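Local coordinates for microcin B17-processing protein McbB (Escherichia coli str. K-12 substr. MG1655, PDB 6GRH) that is needed to process the inactive precursor of the antibiotic microcin B17 into the active peptide, and carries a zinc ion held by four cysteines, at residues Y148-K154 with H193-I197; E198-R203 with E282-W287; Y172-E176 with L229-L234. All coordinates share one frame; numbering follows the deposited sequence.

Interaction 1 (Y148-K154 with H193-I197). With ZN (zinc ion), chain F.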
loop_
_atom_site.group_PDB
_atom_site.type_symbol
_atom_site.label_atom_id
_atom_site.label_comp_id
_atom_site.label_asym_id
_atom_site.label_seq_id
_atom_site.Cartn_x
_atom_site.Cartn_y
_atom_site.Cartn_z
ATOM N N TYR B 148 14.200 1.902 24.839
ATOM C CA TYR B 148 13.266 0.818 24.567
ATOM C C TYR B 148 13.888 -0.551 24.893
ATOM O O TYR B 148 15.040 -0.789 24.626
ATOM C CB TYR B 148 12.843 0.857 23.102
ATOM C CG TYR B 148 11.938 -0.265 22.733
ATOM C CD1 TYR B 148 10.568 -0.147 22.868
ATOM C CD2 TYR B 148 12.464 -1.482 22.269
ATOM C CE1 TYR B 148 9.735 -1.212 22.570
ATOM C CE2 TYR B 148 11.647 -2.541 21.950
ATOM C CZ TYR B 148 10.281 -2.406 22.103
ATOM O OH TYR B 148 9.475 -3.450 21.762
ATOM N N HIS B 149 13.103 -1.426 25.487
ATOM C CA HIS B 149 13.399 -2.854 25.512
ATOM C C HIS B 149 12.043 -3.535 25.518
ATOM O O HIS B 149 11.161 -3.118 26.287
ATOM C CB HIS B 149 14.226 -3.282 26.735
ATOM C CG HIS B 149 14.864 -4.628 26.568
ATOM N ND1 HIS B 149 14.132 -5.792 26.499
ATOM C CD2 HIS B 149 16.159 -4.992 26.398
ATOM C CE1 HIS B 149 14.943 -6.816 26.301
ATOM N NE2 HIS B 149 16.181 -6.356 26.235
ATOM N N SER B 150 11.881 -4.568 24.685
ATOM C CA SER B 150 10.626 -5.318 24.586
ATOM C C SER B 150 10.165 -5.959 25.889
ATOM O O SER B 150 8.969 -6.067 26.103
ATOM C CB SER B 150 10.706 -6.399 23.491
ATOM O OG SER B 150 11.748 -7.318 23.734
ATOM N N ASP B 151 11.101 -6.403 26.729
ATOM C CA ASP B 151 10.788 -6.918 28.069
ATOM C C ASP B 151 9.983 -5.957 28.950
ATOM O O ASP B 151 9.198 -6.404 29.770
ATOM C CB ASP B 151 12.064 -7.314 28.838
ATOM C CG ASP B 151 12.627 -8.663 28.417
ATOM O OD1 ASP B 151 11.998 -9.389 27.613
ATOM O OD2 ASP B 151 13.713 -9.015 28.914
ATOM N N ILE B 152 10.190 -4.648 28.789
ATOM C CA ILE B 152 9.439 -3.653 29.571
ATOM C C ILE B 152 7.968 -3.689 29.171
ATOM O O ILE B 152 7.091 -3.712 30.011
ATOM C CB ILE B 152 9.990 -2.246 29.366
ATOM C CG1 ILE B 152 11.437 -2.177 29.898
ATOM C CG2 ILE B 152 9.085 -1.233 30.040
ATOM C CD1 ILE B 152 12.183 -0.926 29.499
ATOM N N VAL B 153 7.706 -3.727 27.866
ATOM C CA VAL B 153 6.341 -3.819 27.373
ATOM C C VAL B 153 5.709 -5.120 27.845
ATOM O O VAL B 153 4.554 -5.130 28.268
ATOM C CB VAL B 153 6.265 -3.696 25.832
ATOM C CG1 VAL B 153 4.817 -3.794 25.349
ATOM C CG2 VAL B 153 6.871 -2.381 25.378
ATOM N N LYS B 154 6.466 -6.209 27.791
ATOM C CA LYS B 154 5.957 -7.506 28.196
ATOM C C LYS B 154 5.578 -7.544 29.686
ATOM O O LYS B 154 4.542 -8.096 30.039
ATOM C CB LYS B 154 7.001 -8.571 27.868
ATOM C CG LYS B 154 6.642 -9.998 28.205
ATOM C CD LYS B 154 7.752 -10.902 27.653
ATOM C CE LYS B 154 7.588 -12.339 28.083
ATOM N NZ LYS B 154 6.656 -13.020 27.139
ATOM N N HIS B 193 1.219 -3.726 20.932
ATOM C CA HIS B 193 2.523 -3.178 20.577
ATOM C C HIS B 193 3.358 -4.047 19.630
ATOM O O HIS B 193 3.996 -3.544 18.706
ATOM C CB HIS B 193 3.354 -2.995 21.814
ATOM C CG HIS B 193 4.773 -2.673 21.526
ATOM N ND1 HIS B 193 5.158 -1.482 20.958
ATOM C CD2 HIS B 193 5.907 -3.384 21.738
ATOM C CE1 HIS B 193 6.475 -1.479 20.824
ATOM N NE2 HIS B 193 6.956 -2.616 21.295
ATOM N N PHE B 194 3.375 -5.347 19.884
ATOM C CA PHE B 194 4.217 -6.265 19.099
ATOM C C PHE B 194 3.693 -6.365 17.658
ATOM O O PHE B 194 4.474 -6.426 16.707
ATOM C CB PHE B 194 4.398 -7.595 19.842
ATOM C CG PHE B 194 5.144 -7.428 21.126
ATOM C CD1 PHE B 194 6.504 -7.119 21.108
ATOM C CD2 PHE B 194 4.478 -7.444 22.343
ATOM C CE1 PHE B 194 7.188 -6.868 22.280
ATOM C CE2 PHE B 194 5.165 -7.228 23.533
ATOM C CZ PHE B 194 6.516 -6.931 23.504
ATOM N N CYS B 195 2.371 -6.268 17.493
ATOM C CA CYS B 195 1.785 -6.134 16.174
ATOM C C CYS B 195 2.318 -4.907 15.422
ATOM O O CYS B 195 2.560 -4.982 14.206
ATOM C CB CYS B 195 0.254 -6.113 16.240
ATOM S SG CYS B 195 -0.485 -7.669 16.755
ATOM N N HIS B 196 2.506 -3.801 16.143
ATOM C CA HIS B 196 2.994 -2.547 15.579
ATOM C C HIS B 196 4.470 -2.603 15.227
ATOM O O HIS B 196 4.871 -2.290 14.057
ATOM C CB HIS B 196 2.704 -1.363 16.516
ATOM C CG HIS B 196 1.275 -0.949 16.498
ATOM N ND1 HIS B 196 0.299 -1.613 17.204
ATOM C CD2 HIS B 196 0.638 0.012 15.783
ATOM C CE1 HIS B 196 -0.871 -1.048 16.966
ATOM N NE2 HIS B 196 -0.693 -0.066 16.099
ATOM N N ILE B 197 5.283 -3.005 16.195
ATOM C CA ILE B 197 6.733 -2.939 16.033
ATOM C C ILE B 197 7.206 -3.884 14.909
ATOM O O ILE B 197 8.110 -3.547 14.161
ATOM C CB ILE B 197 7.451 -3.196 17.370
ATOM C CG1 ILE B 197 8.867 -2.624 17.338
ATOM C CG2 ILE B 197 7.472 -4.670 17.706
ATOM C CD1 ILE B 197 9.385 -2.321 18.718
HETATM ZN ZN ZN F . -0.171 -8.351 18.971
#
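Y148 and H193 reach each other because both swing CG anti to the backbone N (chi1 177° and 170°), which brings their rings together from opposite directions. The phenol oxygen arrives at the rim of the imidazole, in the plane of that ring, and Y148 OH hydrogen-bonds H193 NE2 at 2.7 Å. The two rings, inclined to each other, meet rim to rim, neither lying over the face of the other. H193 ND1 is taken by D181; with both nitrogens engaged, the buried imidazole is fixed in rotation. V153 closes over one face of it, its CG2 lying 4.2 Å from the centroid of the H193 ring, while the other methyl, V153 CG1, packs 3.9 Å from F194 CE2. The F194 ring turns its CZ edge to the first turn of the helix, with S150 O in the ring plane. In one of its two conformers I197 places CD1 3.5 Å from Y148 CZ. At the start of helix 150-160, H149 is the N-cap, its ND1 accepting from D151 N. The segments 150-154 and 193-197 run roughly antiparallel, their axes 152° apart and 11.7 Å at closest approach. On helix 193-204, C195 binds the zinc ion together with C192, C290 and C292, while Y172 of strand 167-174 meets the H193 ring edge-to-face.

Interaction 2 (E198-R203 with E282-W287). With SO4 (sulfate ion), chain G.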
loop_
_atom_site.group_PDB
_atom_site.type_symbol
_atom_site.label_atom_id
_atom_site.label_comp_id
_atom_site.label_asym_id
_atom_site.label_seq_id
_atom_site.Cartn_x
_atom_site.Cartn_y
_atom_site.Cartn_z
ATOM N N GLU B 198 6.533 -5.021 14.747
ATOM C CA GLU B 198 6.802 -5.937 13.627
ATOM C C GLU B 198 6.411 -5.348 12.267
ATOM O O GLU B 198 7.106 -5.560 11.273
ATOM C CB GLU B 198 6.111 -7.285 13.859
ATOM C CG GLU B 198 6.733 -8.042 15.041
ATOM C CD GLU B 198 8.192 -8.441 14.825
ATOM O OE1 GLU B 198 8.570 -8.651 13.648
ATOM O OE2 GLU B 198 8.938 -8.569 15.836
ATOM N N ARG B 199 5.304 -4.629 12.213
ATOM C CA ARG B 199 4.938 -3.888 10.998
ATOM C C ARG B 199 6.038 -2.873 10.619
ATOM O O ARG B 199 6.444 -2.827 9.444
ATOM C CB ARG B 199 3.581 -3.208 11.154
ATOM C CG ARG B 199 3.056 -2.497 9.911
ATOM C CD ARG B 199 2.537 -3.477 8.893
ATOM N NE ARG B 199 2.043 -2.820 7.686
ATOM C CZ ARG B 199 2.773 -2.497 6.609
ATOM N NH1 ARG B 199 4.094 -2.718 6.533
ATOM N NH2 ARG B 199 2.158 -1.917 5.587
ATOM N N TRP B 200 6.549 -2.109 11.581
ATOM C CA TRP B 200 7.578 -1.097 11.280
ATOM C C TRP B 200 8.937 -1.730 10.960
ATOM O O TRP B 200 9.633 -1.273 10.037
ATOM C CB TRP B 200 7.748 -0.063 12.400
ATOM C CG TRP B 200 6.467 0.536 12.953
ATOM C CD1 TRP B 200 6.215 0.811 14.260
ATOM C CD2 TRP B 200 5.282 0.914 12.232
ATOM N NE1 TRP B 200 4.965 1.325 14.402
ATOM C CE2 TRP B 200 4.369 1.414 13.179
ATOM C CE3 TRP B 200 4.909 0.891 10.875
ATOM C CZ2 TRP B 200 3.104 1.883 12.832
ATOM C CZ3 TRP B 200 3.640 1.351 10.522
ATOM C CH2 TRP B 200 2.751 1.836 11.500
ATOM N N LEU B 201 9.319 -2.781 11.692
ATOM C CA LEU B 201 10.586 -3.467 11.400
ATOM C C LEU B 201 10.620 -4.102 9.992
ATOM O O LEU B 201 11.656 -4.028 9.317
ATOM C CB LEU B 201 10.956 -4.477 12.481
ATOM C CG LEU B 201 11.264 -3.834 13.837
ATOM C CD1 LEU B 201 11.493 -4.914 14.868
ATOM C CD2 LEU B 201 12.448 -2.894 13.818
ATOM N N SER B 202 9.494 -4.680 9.574
ATOM C CA SER B 202 9.298 -5.196 8.222
ATOM C C SER B 202 9.434 -4.112 7.156
ATOM O O SER B 202 10.183 -4.283 6.199
ATOM C CB SER B 202 7.919 -5.870 8.095
ATOM O OG SER B 202 6.861 -4.928 7.896
ATOM N N ARG B 203 8.708 -3.009 7.328
ATOM C CA ARG B 203 8.786 -1.860 6.397
ATOM C C ARG B 203 10.209 -1.301 6.281
ATOM O O ARG B 203 10.599 -0.864 5.193
ATOM C CB ARG B 203 7.802 -0.744 6.773
ATOM C CG ARG B 203 7.996 0.578 6.011
ATOM C CD ARG B 203 6.895 1.590 6.317
ATOM N NE ARG B 203 5.600 1.111 5.818
ATOM C CZ ARG B 203 4.406 1.478 6.283
ATOM N NH1 ARG B 203 4.287 2.348 7.287
ATOM N NH2 ARG B 203 3.304 0.952 5.745
ATOM N N GLU B 282 -1.932 5.460 10.579
ATOM C CA GLU B 282 -2.048 4.208 9.835
ATOM C C GLU B 282 -2.574 3.088 10.733
ATOM O O GLU B 282 -2.017 2.866 11.788
ATOM C CB GLU B 282 -0.652 3.815 9.283
ATOM C CG GLU B 282 -0.652 2.681 8.272
ATOM C CD GLU B 282 0.705 2.437 7.588
ATOM O OE1 GLU B 282 1.718 3.079 7.954
ATOM O OE2 GLU B 282 0.768 1.590 6.654
ATOM N N PRO B 283 -3.631 2.371 10.295
ATOM C CA PRO B 283 -4.076 1.210 11.067
ATOM C C PRO B 283 -3.173 0.028 10.739
ATOM O O PRO B 283 -2.882 -0.184 9.578
ATOM C CB PRO B 283 -5.502 0.990 10.564
ATOM C CG PRO B 283 -5.489 1.497 9.133
ATOM C CD PRO B 283 -4.376 2.506 9.023
ATOM N N VAL B 284 -2.695 -0.704 11.735
ATOM C CA VAL B 284 -1.879 -1.900 11.464
ATOM C C VAL B 284 -2.736 -3.148 11.647
ATOM O O VAL B 284 -3.649 -3.153 12.441
ATOM C CB VAL B 284 -0.591 -1.968 12.318
ATOM C CG1 VAL B 284 0.108 -0.607 12.333
ATOM C CG2 VAL B 284 -0.864 -2.472 13.714
ATOM N N ILE B 285 -2.399 -4.201 10.933
ATOM C CA ILE B 285 -3.024 -5.506 11.113
ATOM C C ILE B 285 -2.401 -6.248 12.306
ATOM O O ILE B 285 -1.310 -5.912 12.769
ATOM C CB ILE B 285 -2.950 -6.373 9.830
ATOM C CG1 ILE B 285 -1.514 -6.731 9.450
ATOM C CG2 ILE B 285 -3.615 -5.648 8.656
ATOM C CD1 ILE B 285 -1.407 -7.761 8.358
ATOM N N HIS B 286 -3.126 -7.228 12.816
ATOM C CA HIS B 286 -2.558 -8.177 13.794
ATOM C C HIS B 286 -1.411 -8.933 13.129
ATOM O O HIS B 286 -1.518 -9.346 11.975
ATOM C CB HIS B 286 -3.609 -9.182 14.252
ATOM C CG HIS B 286 -4.682 -8.591 15.099
ATOM N ND1 HIS B 286 -5.835 -8.053 14.574
ATOM C CD2 HIS B 286 -4.781 -8.465 16.444
ATOM C CE1 HIS B 286 -6.595 -7.610 15.564
ATOM N NE2 HIS B 286 -5.983 -7.859 16.708
ATOM N N TRP B 287 -0.289 -9.041 13.820
ATOM C CA TRP B 287 0.839 -9.763 13.274
ATOM C C TRP B 287 0.533 -11.263 13.384
ATOM O O TRP B 287 0.049 -11.745 14.420
ATOM C CB TRP B 287 2.103 -9.396 14.010
ATOM C CG TRP B 287 3.310 -10.114 13.568
ATOM C CD1 TRP B 287 3.704 -10.365 12.295
ATOM C CD2 TRP B 287 4.339 -10.615 14.418
ATOM N NE1 TRP B 287 4.915 -10.991 12.295
ATOM C CE2 TRP B 287 5.332 -11.150 13.592
ATOM C CE3 TRP B 287 4.519 -10.639 15.808
ATOM C CZ2 TRP B 287 6.499 -11.727 14.102
ATOM C CZ3 TRP B 287 5.678 -11.217 16.324
ATOM C CH2 TRP B 287 6.655 -11.750 15.466
HETATM S S SO4 G . 4.985 -1.507 3.219
HETATM O O1 SO4 G . 5.789 -0.301 2.914
HETATM O O2 SO4 G . 5.020 -2.471 2.096
HETATM O O3 SO4 G . 5.578 -2.169 4.403
HETATM O O4 SO4 G . 3.594 -1.080 3.452
HETATM O O HOH W 1 -0.797 -3.129 8.433
HETATM O O HOH W 2 -0.573 -0.543 5.823
HETATM O O HOH W 3 -0.050 -0.693 8.484
#
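R203 and E282 approach from opposite directions and meet end-on, guanidinium and carboxylate nearly coplanar at 10°. NH1 and NH2 of R203 each take one oxygen through its syn lone pair: R203 NH1 to E282 OE1 is 2.8 Å and nearly straight at 172°, and the second bond matches it. R199 is turned differently. E282 OE2 lies well out of its guanidinium plane, making R199 NH2 to E282 OE2 a long, purely electrostatic pair of 3.9 Å, bridged by a water that donates to the carboxylate. Both arginines clasp a sulfate, probably from crystallisation, whose charge would offset their proximity; R199 NH1 lies 2.7 Å from sulfate O3. This salt-bridge network ties helix 193-204 to strand 279-282, outermost of the mixed sheet within this chain, before the chain runs on to zinc ligands C290 and C292. W200 CH2 packs 3.7 Å from V284 CG1, the side chains crossing at about a right angle. E198 bends at chi2 and lies across W287, its carboxylate 12° from the indole plane. E198 CG sits 3.4 Å from the centroid of the six-membered ring, over the face, while E198 OE2 bonds Y225 and W287 NE1 bonds E212.

Interaction 3 (Y172-E176 with L229-L234)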
loop_
_atom_site.group_PDB
_atom_site.type_symbol
_atom_site.label_atom_id
_atom_site.label_comp_id
_atom_site.label_asym_id
_atom_site.label_seq_id
_atom_site.Cartn_x
_atom_site.Cartn_y
_atom_site.Cartn_z
ATOM N N TYR B 172 7.594 5.359 21.668
ATOM C CA TYR B 172 9.003 4.960 21.607
ATOM C C TYR B 172 9.583 5.526 20.296
ATOM O O TYR B 172 8.839 6.062 19.460
ATOM C CB TYR B 172 9.144 3.407 21.677
ATOM C CG TYR B 172 8.325 2.699 20.643
ATOM C CD1 TYR B 172 6.983 2.435 20.854
ATOM C CD2 TYR B 172 8.869 2.373 19.407
ATOM C CE1 TYR B 172 6.210 1.822 19.894
ATOM C CE2 TYR B 172 8.106 1.769 18.433
ATOM C CZ TYR B 172 6.789 1.495 18.674
ATOM O OH TYR B 172 6.027 0.931 17.707
ATOM N N TYR B 173 10.894 5.405 20.142
ATOM C CA TYR B 173 11.613 5.971 19.034
ATOM C C TYR B 173 12.211 4.862 18.195
ATOM O O TYR B 173 12.671 3.868 18.710
ATOM C CB TYR B 173 12.677 6.941 19.525
ATOM C CG TYR B 173 12.079 8.080 20.321
ATOM C CD1 TYR B 173 11.708 9.272 19.701
ATOM C CD2 TYR B 173 11.846 7.949 21.701
ATOM C CE1 TYR B 173 11.144 10.321 20.432
ATOM C CE2 TYR B 173 11.282 8.983 22.443
ATOM C CZ TYR B 173 10.923 10.175 21.798
ATOM O OH TYR B 173 10.353 11.189 22.534
ATOM N N LEU B 174 12.171 5.037 16.883
ATOM C CA LEU B 174 12.724 4.067 15.961
ATOM C C LEU B 174 13.332 4.855 14.835
ATOM O O LEU B 174 12.615 5.612 14.173
ATOM C CB LEU B 174 11.650 3.122 15.419
ATOM C CG LEU B 174 12.066 2.151 14.297
ATOM C CD1 LEU B 174 13.188 1.254 14.753
ATOM C CD2 LEU B 174 10.842 1.363 13.860
ATOM N N LYS B 175 14.646 4.703 14.688
ATOM C CA LYS B 175 15.458 5.408 13.699
ATOM C C LYS B 175 15.290 6.923 13.844
ATOM O O LYS B 175 15.671 7.463 14.877
ATOM C CB LYS B 175 15.150 4.854 12.299
ATOM C CG LYS B 175 15.584 3.396 12.189
ATOM C CD LYS B 175 15.518 2.912 10.749
ATOM C CE LYS B 175 16.093 1.513 10.597
ATOM N NZ LYS B 175 16.654 1.348 9.226
ATOM N N GLU B 176 14.674 7.604 12.877
ATOM C CA GLU B 176 14.442 9.051 12.997
ATOM C C GLU B 176 12.978 9.369 13.292
ATOM O O GLU B 176 12.538 10.499 13.052
ATOM C CB GLU B 176 14.898 9.747 11.713
ATOM C CG GLU B 176 16.379 9.587 11.451
ATOM C CD GLU B 176 16.827 10.149 10.112
ATOM O OE1 GLU B 176 16.089 10.014 9.104
ATOM O OE2 GLU B 176 17.944 10.716 10.072
ATOM N N LEU B 229 15.896 -1.146 20.030
ATOM C CA LEU B 229 15.649 -0.482 18.746
ATOM C C LEU B 229 16.655 0.631 18.517
ATOM O O LEU B 229 16.834 1.460 19.403
ATOM C CB LEU B 229 14.255 0.136 18.727
ATOM C CG LEU B 229 13.060 -0.793 18.867
ATOM C CD1 LEU B 229 11.774 0.015 19.014
ATOM C CD2 LEU B 229 12.970 -1.773 17.701
ATOM N N PRO B 230 17.298 0.667 17.330
ATOM C CA PRO B 230 18.140 1.811 17.031
ATOM C C PRO B 230 17.291 3.104 16.824
ATOM O O PRO B 230 16.145 3.046 16.335
ATOM C CB PRO B 230 18.881 1.383 15.749
ATOM C CG PRO B 230 17.945 0.454 15.078
ATOM C CD PRO B 230 17.159 -0.239 16.167
ATOM N N ALA B 231 17.847 4.234 17.244
ATOM C CA ALA B 231 17.187 5.534 17.116
ATOM C C ALA B 231 18.174 6.658 17.254
ATOM O O ALA B 231 19.238 6.469 17.821
ATOM C CB ALA B 231 16.100 5.712 18.167
ATOM N N LEU B 232 17.835 7.828 16.715
ATOM C CA LEU B 232 18.707 8.993 16.829
ATOM C C LEU B 232 18.642 9.506 18.260
ATOM O O LEU B 232 17.629 9.344 18.941
ATOM C CB LEU B 232 18.313 10.106 15.852
ATOM C CG LEU B 232 18.765 10.009 14.386
ATOM C CD1 LEU B 232 18.550 11.359 13.722
ATOM C CD2 LEU B 232 20.215 9.582 14.225
ATOM N N ALA B 233 19.744 10.109 18.690
ATOM C CA ALA B 233 19.880 10.715 20.018
ATOM C C ALA B 233 18.906 11.894 20.151
ATOM O O ALA B 233 18.744 12.682 19.233
ATOM C CB ALA B 233 21.319 11.169 20.255
ATOM N N LEU B 234 18.253 11.995 21.296
ATOM C CA LEU B 234 17.224 12.979 21.502
ATOM C C LEU B 234 17.783 14.231 22.137
ATOM O O LEU B 234 18.631 14.147 23.017
ATOM C CB LEU B 234 16.107 12.410 22.376
ATOM C CG LEU B 234 15.349 11.227 21.779
ATOM C CD1 LEU B 234 14.318 10.735 22.781
ATOM C CD2 LEU B 234 14.653 11.625 20.498
HETATM O O HOH W 4 14.760 3.417 20.377
#
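Y173 meets A231 with its CB and L234 with its ring. The CB touches the methyl of A231, Y173 CB to A231 CB being 3.9 Å. From there CG leaves anti to the carbonyl carbon (chi1 -60°), and the ring lies with one face against L234. The two methyls of that leucine divide the ring between them: CD2 lies by Y173 CD1 and CE1, whereas CD1 lies toward the CE2 and CZ side of the same face, with L234 CD1 to Y173 CE2 at 3.5 Å. The same methyl stands 3.7 Å from the centroid of the Y173 ring, 19° off the normal, a CH-pi contact over the face. At the tip, Y173 OH hydrogen-bonds S242 of helix 236-254, which follows this segment in the chain.

Just beyond strand 167-174 the backbones join in a single beta bridge between K175 and A231. K175 N donates to P230 O at 2.8 Å, nearly straight, and K175 O accepts from L232 N at 2.9 Å. K175 has a positive phi of 56° in the turn leading to strand 177-180. A water lies within hydrogen-bonding distance of Y173 O and L229 O. On the inner flank L229 CD1 lies 3.8 Å from Y172 CD2, while on the outer one E176 runs beside L232 in one conformer of that leucine, aliphatic carbons touching.

The attachment is therefore mixed: two backbone hydrogen bonds set the alignment of an otherwise irregular segment at the end of the strand, while leucine methyls against the tyrosine side chains, over the face only at Y173, supply apolar contact without any charged pair between the two segments.

In the fold
Helix 193-204 carries both interaction 1 and interaction 2, its first turn pairing with helix 150-160 and its later turns with the chain after strand 279-282. Interaction 1 is the buried one, with a single polar bond among apolar groups. Interaction 2 is partly buried and grades from tryptophan packing to charges, water and sulfate; a neighbouring McbC chain also lies close to it. Interaction 3, with half of its touching residues exposed, relies on backbone bonds. The three meet directly: I197 and Y148 pack on L229, and W200 reaches Y172 and L174, while C195 lies against W287 next to the zinc.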